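Flavin-dependent monooxygenase, oxygenase subunit HsaA (PDB 2RFQ) catalyses the ortho-hydroxylation of the phenolic secosteroid 3-HSA during cholesterol catabolism, using reduced FMN and molecular oxygen. Local coordinates at residues A[23-36]-A[74-86]. Sequence-based numbering, arbitrary orientation. Where two conformers were deposited one is given.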
loop_
_atom_site.group_PDB
_atom_site.type_symbol
_atom_site.label_atom_id
_atom_site.label_comp_id
_atom_site.label_asym_id
_atom_site.label_seq_id
_atom_site.Cartn_x
_atom_site.Cartn_y
_atom_site.Cartn_z
ATOM N N LEU A 23 23.736 6.379 -25.451
ATOM C CA LEU A 23 23.556 6.641 -24.019
ATOM C C LEU A 23 23.375 5.348 -23.204
ATOM O O LEU A 23 23.968 5.213 -22.129
ATOM C CB LEU A 23 22.394 7.622 -23.780
ATOM C CG LEU A 23 22.529 8.963 -24.495
ATOM C CD1 LEU A 23 21.379 9.893 -24.068
ATOM C CD2 LEU A 23 23.893 9.633 -24.221
ATOM N N ARG A 24 22.569 4.409 -23.709
ATOM C CA ARG A 24 22.364 3.134 -23.011
ATOM C C ARG A 24 23.663 2.360 -22.930
ATOM O O ARG A 24 23.997 1.832 -21.884
ATOM C CB ARG A 24 21.345 2.258 -23.731
ATOM C CG ARG A 24 19.951 2.770 -23.700
ATOM C CD ARG A 24 18.936 1.695 -24.145
ATOM N NE ARG A 24 17.718 2.410 -24.492
ATOM C CZ ARG A 24 17.377 2.758 -25.729
ATOM N NH1 ARG A 24 16.275 3.473 -25.918
ATOM N NH2 ARG A 24 18.119 2.373 -26.775
ATOM N N GLU A 25 24.391 2.281 -24.046
ATOM C CA GLU A 25 25.641 1.521 -24.085
ATOM C C GLU A 25 26.664 2.062 -23.097
ATOM O O GLU A 25 27.462 1.302 -22.550
ATOM C CB GLU A 25 26.220 1.515 -25.494
ATOM C CG GLU A 25 25.404 0.701 -26.465
ATOM C CD GLU A 25 25.886 0.813 -27.890
ATOM O OE1 GLU A 25 26.646 1.753 -28.202
ATOM O OE2 GLU A 25 25.492 -0.044 -28.707
ATOM N N ARG A 26 26.619 3.374 -22.852
ATOM C CA ARG A 26 27.590 4.015 -21.987
ATOM C C ARG A 26 27.163 4.065 -20.529
ATOM O O ARG A 26 27.919 4.575 -19.691
ATOM C CB ARG A 26 27.831 5.458 -22.440
ATOM C CG ARG A 26 28.425 5.575 -23.826
ATOM C CD ARG A 26 28.772 7.013 -24.047
ATOM N NE ARG A 26 29.620 7.140 -25.229
ATOM C CZ ARG A 26 29.641 8.205 -26.026
ATOM N NH1 ARG A 26 28.886 9.262 -25.764
ATOM N NH2 ARG A 26 30.444 8.214 -27.083
ATOM N N ALA A 27 25.952 3.590 -20.222
ATOM C CA ALA A 27 25.440 3.759 -18.839
ATOM C C ALA A 27 26.374 3.190 -17.749
ATOM O O ALA A 27 26.555 3.844 -16.713
ATOM C CB ALA A 27 24.031 3.217 -18.709
ATOM N N GLN A 28 26.972 1.999 -17.953
ATOM C CA GLN A 28 27.851 1.472 -16.882
ATOM C C GLN A 28 29.106 2.307 -16.770
ATOM O O GLN A 28 29.556 2.621 -15.678
ATOM C CB GLN A 28 28.221 -0.027 -17.010
ATOM C CG GLN A 28 28.932 -0.533 -15.710
ATOM C CD GLN A 28 28.086 -0.324 -14.411
ATOM O OE1 GLN A 28 26.909 -0.618 -14.387
ATOM N NE2 GLN A 28 28.713 0.159 -13.346
ATOM N N GLU A 29 29.682 2.677 -17.914
ATOM C CA GLU A 29 30.870 3.506 -17.889
ATOM C C GLU A 29 30.603 4.838 -17.171
ATOM O O GLU A 29 31.422 5.319 -16.373
ATOM C CB GLU A 29 31.392 3.755 -19.310
ATOM C CG GLU A 29 32.731 4.481 -19.319
ATOM C CD GLU A 29 33.454 4.401 -20.657
ATOM O OE1 GLU A 29 33.436 3.317 -21.273
ATOM O OE2 GLU A 29 34.097 5.401 -21.026
ATOM N N THR A 30 29.452 5.433 -17.465
ATOM C CA THR A 30 29.060 6.683 -16.835
ATOM C C THR A 30 28.994 6.512 -15.314
ATOM O O THR A 30 29.491 7.350 -14.569
ATOM C CB THR A 30 27.703 7.133 -17.403
ATOM O OG1 THR A 30 27.897 7.403 -18.800
ATOM C CG2 THR A 30 27.184 8.398 -16.679
ATOM N N GLU A 31 28.401 5.417 -14.846
ATOM C CA GLU A 31 28.406 5.142 -13.406
ATOM C C GLU A 31 29.831 4.990 -12.863
ATOM O O GLU A 31 30.190 5.587 -11.859
ATOM C CB GLU A 31 27.695 3.831 -13.120
ATOM C CG GLU A 31 26.228 3.891 -12.980
ATOM C CD GLU A 31 25.786 2.726 -12.104
ATOM O OE1 GLU A 31 25.680 1.616 -12.641
ATOM O OE2 GLU A 31 25.599 2.916 -10.886
ATOM N N ASP A 32 30.624 4.154 -13.535
ATOM C CA ASP A 32 31.980 3.836 -13.065
ATOM C C ASP A 32 32.879 5.051 -12.967
ATOM O O ASP A 32 33.708 5.174 -12.047
ATOM C CB ASP A 32 32.605 2.791 -13.999
ATOM C CG ASP A 32 31.975 1.408 -13.856
ATOM O OD1 ASP A 32 31.284 1.134 -12.840
ATOM O OD2 ASP A 32 32.162 0.583 -14.768
ATOM N N LEU A 33 32.748 5.967 -13.931
ATOM C CA LEU A 33 33.565 7.188 -13.933
ATOM C C LEU A 33 32.970 8.306 -13.070
ATOM O O LEU A 33 33.601 9.338 -12.867
ATOM C CB LEU A 33 33.744 7.688 -15.362
ATOM C CG LEU A 33 34.433 6.707 -16.284
ATOM C CD1 LEU A 33 34.353 7.226 -17.723
ATOM C CD2 LEU A 33 35.885 6.593 -15.816
ATOM N N ARG A 34 31.731 8.106 -12.590
ATOM C CA ARG A 34 31.051 9.110 -11.724
ATOM C C ARG A 34 30.891 10.487 -12.407
ATOM O O ARG A 34 30.894 11.537 -11.751
ATOM C CB ARG A 34 31.772 9.246 -10.370
ATOM C CG ARG A 34 31.879 7.913 -9.580
ATOM C CD ARG A 34 32.616 8.144 -8.215
ATOM N NE ARG A 34 33.966 8.694 -8.405
ATOM C CZ ARG A 34 34.346 9.945 -8.109
ATOM N NH1 ARG A 34 33.509 10.814 -7.537
ATOM N NH2 ARG A 34 35.599 10.337 -8.370
ATOM N N ARG A 35 30.699 10.466 -13.720
ATOM C CA ARG A 35 30.649 11.701 -14.479
ATOM C C ARG A 35 30.015 11.384 -15.818
ATOM O O ARG A 35 30.228 10.308 -16.382
ATOM C CB ARG A 35 32.091 12.237 -14.669
ATOM C CG ARG A 35 32.203 13.741 -14.899
ATOM C CD ARG A 35 33.682 14.183 -14.983
ATOM N NE ARG A 35 34.376 13.372 -15.981
ATOM C CZ ARG A 35 35.309 12.458 -15.715
ATOM N NH1 ARG A 35 35.753 12.275 -14.464
ATOM N NH2 ARG A 35 35.820 11.727 -16.707
ATOM N N ILE A 36 29.214 12.319 -16.336
ATOM C CA ILE A 36 28.706 12.135 -17.685
ATOM C C ILE A 36 29.883 12.280 -18.658
ATOM O O ILE A 36 30.662 13.218 -18.544
ATOM C CB ILE A 36 27.630 13.183 -18.034
ATOM C CG1 ILE A 36 26.547 13.250 -16.938
ATOM C CG2 ILE A 36 27.035 12.888 -19.438
ATOM C CD1 ILE A 36 25.837 11.897 -16.626
ATOM N N LYS A 74 12.797 11.314 -22.311
ATOM C CA LYS A 74 13.470 10.436 -23.280
ATOM C C LYS A 74 14.925 10.145 -22.875
ATOM O O LYS A 74 15.343 8.987 -22.838
ATOM C CB LYS A 74 13.424 11.090 -24.669
ATOM C CG LYS A 74 13.994 10.251 -25.768
ATOM C CD LYS A 74 14.024 10.997 -27.115
ATOM C CE LYS A 74 12.637 11.335 -27.605
ATOM N NZ LYS A 74 11.853 10.133 -28.038
ATOM N N ILE A 75 15.698 11.200 -22.605
ATOM C CA ILE A 75 17.112 10.995 -22.227
ATOM C C ILE A 75 17.235 10.101 -21.000
ATOM O O ILE A 75 18.032 9.138 -20.982
ATOM C CB ILE A 75 17.830 12.329 -21.977
ATOM C CG1 ILE A 75 17.790 13.195 -23.245
ATOM C CG2 ILE A 75 19.283 12.090 -21.517
ATOM C CD1 ILE A 75 18.114 14.670 -22.931
ATOM N N ALA A 76 16.446 10.414 -19.978
ATOM C CA ALA A 76 16.508 9.667 -18.709
ATOM C C ALA A 76 16.105 8.204 -18.861
ATOM O O ALA A 76 16.497 7.376 -18.035
ATOM C CB ALA A 76 15.624 10.354 -17.666
ATOM N N SER A 77 15.285 7.880 -19.869
ATOM C CA SER A 77 14.893 6.494 -20.124
ATOM C C SER A 77 16.061 5.625 -20.634
ATOM O O SER A 77 15.957 4.387 -20.645
ATOM C CB SER A 77 13.717 6.435 -21.095
ATOM O OG SER A 77 14.111 6.710 -22.433
ATOM N N ALA A 78 17.102 6.294 -21.141
ATOM C CA ALA A 78 18.338 5.618 -21.603
ATOM C C ALA A 78 19.434 5.570 -20.538
ATOM O O ALA A 78 20.124 4.556 -20.397
ATOM C CB ALA A 78 18.876 6.266 -22.866
ATOM N N CYS A 79 19.605 6.666 -19.804
ATOM C CA CYS A 79 20.641 6.730 -18.777
ATOM C C CYS A 79 20.124 7.692 -17.711
ATOM O O CYS A 79 19.902 8.884 -18.006
ATOM C CB CYS A 79 21.949 7.224 -19.374
ATOM S SG CYS A 79 23.226 7.526 -18.082
ATOM N N GLY A 80 19.891 7.163 -16.501
ATOM C CA GLY A 80 19.313 7.972 -15.435
ATOM C C GLY A 80 20.167 9.179 -15.094
ATOM O O GLY A 80 19.656 10.302 -14.943
ATOM N N SER A 81 21.468 8.954 -14.922
ATOM C CA SER A 81 22.378 10.068 -14.632
ATOM C C SER A 81 22.421 11.117 -15.742
ATOM O O SER A 81 22.397 12.330 -15.463
ATOM C CB SER A 81 23.802 9.578 -14.314
ATOM O OG SER A 81 23.852 8.862 -13.080
ATOM N N THR A 82 22.503 10.670 -16.993
ATOM C CA THR A 82 22.533 11.622 -18.105
ATOM C C THR A 82 21.226 12.414 -18.153
ATOM O O THR A 82 21.245 13.636 -18.344
ATOM C CB THR A 82 22.807 10.910 -19.440
ATOM O OG1 THR A 82 24.057 10.210 -19.332
ATOM C CG2 THR A 82 22.960 11.936 -20.566
ATOM N N GLY A 83 20.107 11.731 -17.915
ATOM C CA GLY A 83 18.796 12.400 -17.902
ATOM C C GLY A 83 18.688 13.430 -16.789
ATOM O O GLY A 83 18.173 14.541 -16.999
ATOM N N TRP A 84 19.198 13.061 -15.614
ATOM C CA TRP A 84 19.196 13.961 -14.461
ATOM C C TRP A 84 20.004 15.219 -14.742
ATOM O O TRP A 84 19.517 16.346 -14.538
ATOM C CB TRP A 84 19.785 13.231 -13.268
ATOM C CG TRP A 84 19.766 13.977 -11.952
ATOM C CD1 TRP A 84 20.791 14.696 -11.407
ATOM C CD2 TRP A 84 18.670 14.052 -11.009
ATOM N NE1 TRP A 84 20.410 15.196 -10.168
ATOM C CE2 TRP A 84 19.117 14.808 -9.909
ATOM C CE3 TRP A 84 17.359 13.529 -10.989
ATOM C CZ2 TRP A 84 18.287 15.080 -8.799
ATOM C CZ3 TRP A 84 16.535 13.788 -9.901
ATOM C CH2 TRP A 84 17.004 14.557 -8.818
ATOM N N VAL A 85 21.228 15.026 -15.202
ATOM C CA VAL A 85 22.099 16.174 -15.536
ATOM C C VAL A 85 21.491 17.025 -16.652
ATOM O O VAL A 85 21.505 18.264 -16.576
ATOM C CB VAL A 85 23.500 15.673 -15.920
ATOM C CG1 VAL A 85 24.365 16.787 -16.521
ATOM C CG2 VAL A 85 24.174 15.067 -14.685
ATOM N N SER A 86 20.947 16.366 -17.673
ATOM C CA SER A 86 20.390 17.076 -18.824
ATOM C C SER A 86 19.248 17.983 -18.372
ATOM O O SER A 86 19.151 19.144 -18.764
ATOM C CB SER A 86 19.890 16.083 -19.884
ATOM O OG SER A 86 21.005 15.418 -20.504
HETATM O O HOH W 1 14.539 4.550 -24.181
HETATM O O HOH W 2 16.487 2.408 -22.150
#
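Leu23 and Arg24, at the end of helix 11-25, meet Ala78 at the joint between helices 65-76 and 80-96, inside the all-helical N-terminal domain of an acyl-CoA dehydrogenase-type fold; Ile36, in the loop after helix 27-33, packs on Thr82 and Val85. From Ile36 CB, the CG2 branch lies near the hydroxyl of Thr82, while Ile36 CG1 lies 3.7 Å from Val85 CG2, the two side chains running past each other in opposite senses. With chi1 at -51° and chi2 at -56°, the chain bends back, and its tip, Ile36 CD1, rests on the backbone of helix 80-96, 3.6 Å from Thr82 N. Ser81 CB lies beside the same methyl, and Met41 of helix 38-47 also touches Ile36.

At the joint itself Leu23 sets its CB against Ala78 CB (3.9 Å) and sends CD1 obliquely across Ile75 CG2. Ala27 and Thr30 pack more loosely around the sulfur of Cys79. That sulfur N-caps helix 80-96, accepting a nearly straight bond from Thr82 N. The same helix carries Trp84, which probably binds FMN, as in relatives, and Val85 packs close to Ser143, another likely FMN residue.

No direct hydrogen bond joins the segments; water does the polar work on the exposed flank. The extended Arg24 chain passes Ala78 CB with its CG at 3.8 Å and delivers the guanidinium to two waters lying in its plane. One links Arg24 NE to Ser77 O; the other accepts from Arg24 NH1 and donates to Ser77 OG, whose own hydroxyl hydrogen goes to Lys74 O, 2.6 Å from Ser77 OG.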